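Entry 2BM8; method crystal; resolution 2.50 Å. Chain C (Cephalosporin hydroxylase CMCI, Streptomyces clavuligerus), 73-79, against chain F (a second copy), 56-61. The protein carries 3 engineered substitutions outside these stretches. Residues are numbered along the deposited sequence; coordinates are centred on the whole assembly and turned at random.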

ATOM      1  N   TYR C  73      -0.935   2.448 -28.217  1.00 15.10           N
ATOM      2  CA  TYR C  73      -0.473   2.447 -29.604  1.00 15.07           C
ATOM      3  C   TYR C  73      -1.653   2.224 -30.515  1.00 15.61           C
ATOM      4  O   TYR C  73      -1.684   2.734 -31.615  1.00 15.75           O
ATOM      5  N   HIS C  74      -2.643   1.480 -30.039  1.00 16.43           N
ATOM      6  CA  HIS C  74      -3.844   1.283 -30.814  1.00 16.65           C
ATOM      7  C   HIS C  74      -4.508   2.625 -31.076  1.00 16.63           C
ATOM      8  O   HIS C  74      -4.917   2.900 -32.198  1.00 15.94           O
ATOM      9  N   ASP C  75      -4.606   3.445 -30.034  1.00 17.10           N
ATOM     10  CA  ASP C  75      -5.248   4.755 -30.134  1.00 17.98           C
ATOM     11  C   ASP C  75      -4.432   5.678 -31.043  1.00 18.12           C
ATOM     12  O   ASP C  75      -4.986   6.353 -31.912  1.00 18.22           O
ATOM     13  N   MET C  76      -3.114   5.681 -30.841  1.00 18.04           N
ATOM     14  CA  MET C  76      -2.199   6.476 -31.639  1.00 18.04           C
ATOM     15  C   MET C  76      -2.305   6.127 -33.114  1.00 18.14           C
ATOM     16  O   MET C  76      -2.364   7.013 -33.951  1.00 17.95           O
ATOM     17  N   LEU C  77      -2.344   4.833 -33.429  1.00 18.33           N
ATOM     18  CA  LEU C  77      -2.399   4.391 -34.822  1.00 18.57           C
ATOM     19  C   LEU C  77      -3.729   4.750 -35.495  1.00 18.98           C
ATOM     20  O   LEU C  77      -3.769   4.960 -36.700  1.00 18.69           O
ATOM     21  N   TRP C  78      -4.799   4.808 -34.702  1.00 19.51           N
ATOM     22  CA  TRP C  78      -6.151   5.101 -35.183  1.00 19.70           C
ATOM     23  C   TRP C  78      -6.343   6.607 -35.397  1.00 20.09           C
ATOM     24  O   TRP C  78      -7.106   7.015 -36.264  1.00 20.45           O
ATOM     25  N   GLU C  79      -5.641   7.416 -34.607  1.00 20.46           N
ATOM     26  CA  GLU C  79      -5.685   8.881 -34.706  1.00 20.81           C
ATOM     27  C   GLU C  79      -4.814   9.392 -35.846  1.00 20.94           C
ATOM     28  O   GLU C  79      -5.257  10.164 -36.701  1.00 21.28           O
TER
ATOM     29  N   TYR F  56     -11.589   2.747 -23.518  1.00 23.85           N
ATOM     30  CA  TYR F  56     -10.924   1.807 -24.408  1.00 22.94           C
ATOM     31  C   TYR F  56     -11.692   1.643 -25.709  1.00 22.17           C
ATOM     32  O   TYR F  56     -12.890   1.888 -25.767  1.00 21.65           O
ATOM     33  N   GLN F  57     -10.978   1.260 -26.764  1.00 21.93           N
ATOM     34  CA  GLN F  57     -11.583   1.111 -28.089  1.00 21.66           C
ATOM     35  C   GLN F  57     -10.896   0.098 -29.001  1.00 21.03           C
ATOM     36  O   GLN F  57      -9.799  -0.385 -28.737  1.00 20.94           O
ATOM     37  N   TRP F  58     -11.591  -0.205 -30.082  1.00 20.25           N
ATOM     38  CA  TRP F  58     -11.093  -1.053 -31.134  1.00 19.70           C
ATOM     39  C   TRP F  58     -11.712  -0.543 -32.436  1.00 19.21           C
ATOM     40  O   TRP F  58     -12.898  -0.704 -32.652  1.00 18.66           O
ATOM     41  N   ARG F  59     -10.896   0.100 -33.270  1.00 19.00           N
ATOM     42  CA  ARG F  59     -11.317   0.675 -34.549  1.00 18.70           C
ATOM     43  C   ARG F  59     -12.516   1.598 -34.426  1.00 18.29           C
ATOM     44  O   ARG F  59     -13.464   1.493 -35.192  1.00 18.01           O
ATOM     45  N   GLY F  60     -12.474   2.498 -33.454  1.00 18.06           N
ATOM     46  CA  GLY F  60     -13.515   3.500 -33.298  1.00 17.63           C
ATOM     47  C   GLY F  60     -14.808   3.022 -32.665  1.00 17.24           C
ATOM     48  O   GLY F  60     -15.776   3.771 -32.623  1.00 16.82           O
ATOM     49  N   LEU F  61     -14.841   1.783 -32.181  1.00 17.15           N
ATOM     50  CA  LEU F  61     -15.966   1.311 -31.374  1.00 17.17           C
ATOM     51  C   LEU F  61     -15.484   1.207 -29.931  1.00 17.22           C
ATOM     52  O   LEU F  61     -14.319   0.929 -29.691  1.00 17.27           O
TER

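The helix of chain C presents one face to the strand and following type I' turn of chain F, the turn running from Trp F58 to Leu F61, and three side chains, those of His C74, Asp C75 and Trp C78, make the contact. Tyr C73 (chi1 m) and Leu C77 lie out of reach, and Met C76 points away.

His C74 points toward chain F with chi1 t, which extends its ring to the backbone where strand gives way to turn. Its CE1 lies 3.5 Å from CA of Trp F58 and 3.3 Å from N of Arg F59, the latter at the ring edge, while O of Gln F57 sits over one face. The Trp F58 side chain (chi1 t) leaves its CA pointing away, yet its six-membered ring runs nearly parallel to the imidazole, at 23°. The His C74 ring and the six-membered ring of Trp F58 have centroids 5.2 Å apart and are slid, so they barely overlap.

Asp C75 starts out sideways, but chi1 m brings its carboxylate to Gln F57. NE2 of Gln F57 donates a weak hydrogen bond to OD1 of Asp C75 (3.1 Å, 127° at the hydrogen). Water 1 reinforces this link, donating to OD1 of Asp C75 (2.9 Å) and accepting from N of Gln F57 (3.3 Å). Gln F57, chi1 p, also braces the turn that follows it: its OE1 accepts from N of Gly F60 at 2.9 Å.

One turn beyond His C74, Trp C78 (chi1 t) points toward chain F and lays its indole against the turn. CA of Arg F59 stands 3.6 Å from the centroid of the six-membered ring of Trp C78, almost along its normal, a CH-pi contact. Arg F59 (chi1 m) points away overall, yet its CB packs 3.8 Å from CZ3 of Trp C78. CE2 of Trp C78 approaches N of Gly F60 at 3.5 Å. Gly F60 suits this close packing: an ideal CB there would fall 3.0 Å from CZ2 of Trp C78.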

ATOM      1  CB  TYR C  73       0.597   1.383 -29.863  1.00 14.86           C
ATOM      2  CG  TYR C  73       2.004   1.863 -29.593  1.00 14.28           C
ATOM      3  CD1 TYR C  73       2.833   1.167 -28.721  1.00 13.33           C
ATOM      4  CD2 TYR C  73       2.503   3.017 -30.201  1.00 13.44           C
ATOM      5  CE1 TYR C  73       4.112   1.591 -28.455  1.00 13.63           C
ATOM      6  CE2 TYR C  73       3.791   3.459 -29.937  1.00 14.30           C
ATOM      7  CZ  TYR C  73       4.592   2.739 -29.051  1.00 13.93           C
ATOM      8  OH  TYR C  73       5.873   3.147 -28.776  1.00 13.39           O
ATOM      9  CB  HIS C  74      -4.825   0.357 -30.116  1.00 16.62           C
ATOM     10  CG  HIS C  74      -6.086   0.168 -30.896  1.00 18.14           C
ATOM     11  ND1 HIS C  74      -7.104   1.098 -30.883  1.00 20.62           N
ATOM     12  CD2 HIS C  74      -6.466  -0.798 -31.767  1.00 18.92           C
ATOM     13  CE1 HIS C  74      -8.067   0.704 -31.697  1.00 20.58           C
ATOM     14  NE2 HIS C  74      -7.710  -0.448 -32.240  1.00 20.71           N
ATOM     15  CB  ASP C  75      -5.388   5.413 -28.755  1.00 18.30           C
ATOM     16  CG  ASP C  75      -6.369   4.679 -27.825  1.00 20.48           C
ATOM     17  OD1 ASP C  75      -7.011   3.674 -28.225  1.00 21.38           O
ATOM     18  OD2 ASP C  75      -6.536   5.052 -26.641  1.00 23.94           O
ATOM     19  CB  MET C  76      -0.769   6.246 -31.165  1.00 18.33           C
ATOM     20  CG  MET C  76       0.215   7.241 -31.710  1.00 18.63           C
ATOM     21  SD  MET C  76       1.882   6.943 -31.111  1.00 21.45           S
ATOM     22  CE  MET C  76       1.676   7.062 -29.342  1.00 21.93           C
ATOM     23  CB  LEU C  77      -2.146   2.891 -34.924  1.00 18.31           C
ATOM     24  CG  LEU C  77      -0.690   2.484 -35.131  1.00 18.42           C
ATOM     25  CD1 LEU C  77       0.254   3.090 -34.088  1.00 19.76           C
ATOM     26  CD2 LEU C  77      -0.592   0.983 -35.085  1.00 19.10           C
ATOM     27  CB  TRP C  78      -7.195   4.562 -34.183  1.00 19.65           C
ATOM     28  CG  TRP C  78      -8.614   4.739 -34.616  1.00 19.02           C
ATOM     29  CD1 TRP C  78      -9.506   5.652 -34.145  1.00 18.73           C
ATOM     30  CD2 TRP C  78      -9.307   3.979 -35.611  1.00 18.84           C
ATOM     31  NE1 TRP C  78     -10.712   5.512 -34.790  1.00 18.48           N
ATOM     32  CE2 TRP C  78     -10.616   4.492 -35.698  1.00 17.76           C
ATOM     33  CE3 TRP C  78      -8.948   2.918 -36.454  1.00 19.67           C
ATOM     34  CZ2 TRP C  78     -11.569   3.982 -36.586  1.00 17.38           C
ATOM     35  CZ3 TRP C  78      -9.902   2.418 -37.353  1.00 19.55           C
ATOM     36  CH2 TRP C  78     -11.193   2.952 -37.406  1.00 17.42           C
ATOM     37  CB  GLU C  79      -5.188   9.521 -33.396  1.00 20.90           C
ATOM     38  CG  GLU C  79      -5.716  10.936 -33.156  1.00 20.86           C
ATOM     39  CD  GLU C  79      -4.882  11.761 -32.183  1.00 20.28           C
ATOM     40  OE1 GLU C  79      -4.167  11.197 -31.321  1.00 18.26           O
ATOM     41  OE2 GLU C  79      -4.954  12.998 -32.287  1.00 21.23           O
TER
ATOM     42  CB  TYR F  56     -10.733   0.467 -23.695  1.00 22.78           C
ATOM     43  CG  TYR F  56      -9.850   0.548 -22.460  1.00 22.45           C
ATOM     44  CD1 TYR F  56     -10.351   0.266 -21.189  1.00 22.15           C
ATOM     45  CD2 TYR F  56      -8.503   0.886 -22.571  1.00 22.96           C
ATOM     46  CE1 TYR F  56      -9.528   0.335 -20.061  1.00 22.34           C
ATOM     47  CE2 TYR F  56      -7.675   0.958 -21.461  1.00 22.25           C
ATOM     48  CZ  TYR F  56      -8.186   0.689 -20.208  1.00 23.30           C
ATOM     49  OH  TYR F  56      -7.340   0.770 -19.114  1.00 24.26           O
ATOM     50  CB  GLN F  57     -11.630   2.464 -28.807  1.00 21.72           C
ATOM     51  CG  GLN F  57     -10.264   3.129 -28.954  1.00 22.48           C
ATOM     52  CD  GLN F  57      -9.954   3.605 -30.364  1.00 22.72           C
ATOM     53  OE1 GLN F  57     -10.544   3.137 -31.345  1.00 23.93           O
ATOM     54  NE2 GLN F  57      -9.016   4.526 -30.467  1.00 21.73           N
ATOM     55  CB  TRP F  58     -11.495  -2.499 -30.859  1.00 19.84           C
ATOM     56  CG  TRP F  58     -11.116  -3.411 -31.941  1.00 18.61           C
ATOM     57  CD1 TRP F  58     -11.918  -3.895 -32.916  1.00 17.45           C
ATOM     58  CD2 TRP F  58      -9.820  -3.944 -32.175  1.00 18.35           C
ATOM     59  NE1 TRP F  58     -11.200  -4.706 -33.758  1.00 17.69           N
ATOM     60  CE2 TRP F  58      -9.903  -4.758 -33.318  1.00 18.47           C
ATOM     61  CE3 TRP F  58      -8.588  -3.831 -31.521  1.00 19.95           C
ATOM     62  CZ2 TRP F  58      -8.805  -5.449 -33.827  1.00 18.86           C
ATOM     63  CZ3 TRP F  58      -7.498  -4.517 -32.023  1.00 20.75           C
ATOM     64  CH2 TRP F  58      -7.611  -5.313 -33.167  1.00 19.69           C
ATOM     65  CB  ARG F  59     -11.644  -0.424 -35.559  1.00 18.99           C
ATOM     66  CG  ARG F  59     -10.541  -1.440 -35.789  1.00 19.64           C
ATOM     67  CD  ARG F  59     -10.523  -1.967 -37.215  1.00 20.92           C
ATOM     68  NE  ARG F  59     -11.475  -3.050 -37.427  1.00 21.71           N
ATOM     69  CZ  ARG F  59     -11.980  -3.407 -38.607  1.00 23.56           C
ATOM     70  NH1 ARG F  59     -11.688  -2.746 -39.728  1.00 24.11           N
ATOM     71  NH2 ARG F  59     -12.823  -4.431 -38.666  1.00 25.56           N
ATOM     72  CB  LEU F  61     -16.457  -0.045 -31.857  1.00 17.08           C
ATOM     73  CG  LEU F  61     -16.661  -0.234 -33.356  1.00 17.61           C
ATOM     74  CD1 LEU F  61     -16.474  -1.687 -33.749  1.00 18.72           C
ATOM     75  CD2 LEU F  61     -18.041   0.256 -33.770  1.00 18.56           C
TER
HETATM   76  O   HOH W   1      -7.703   1.227 -26.822  1.00 27.15           O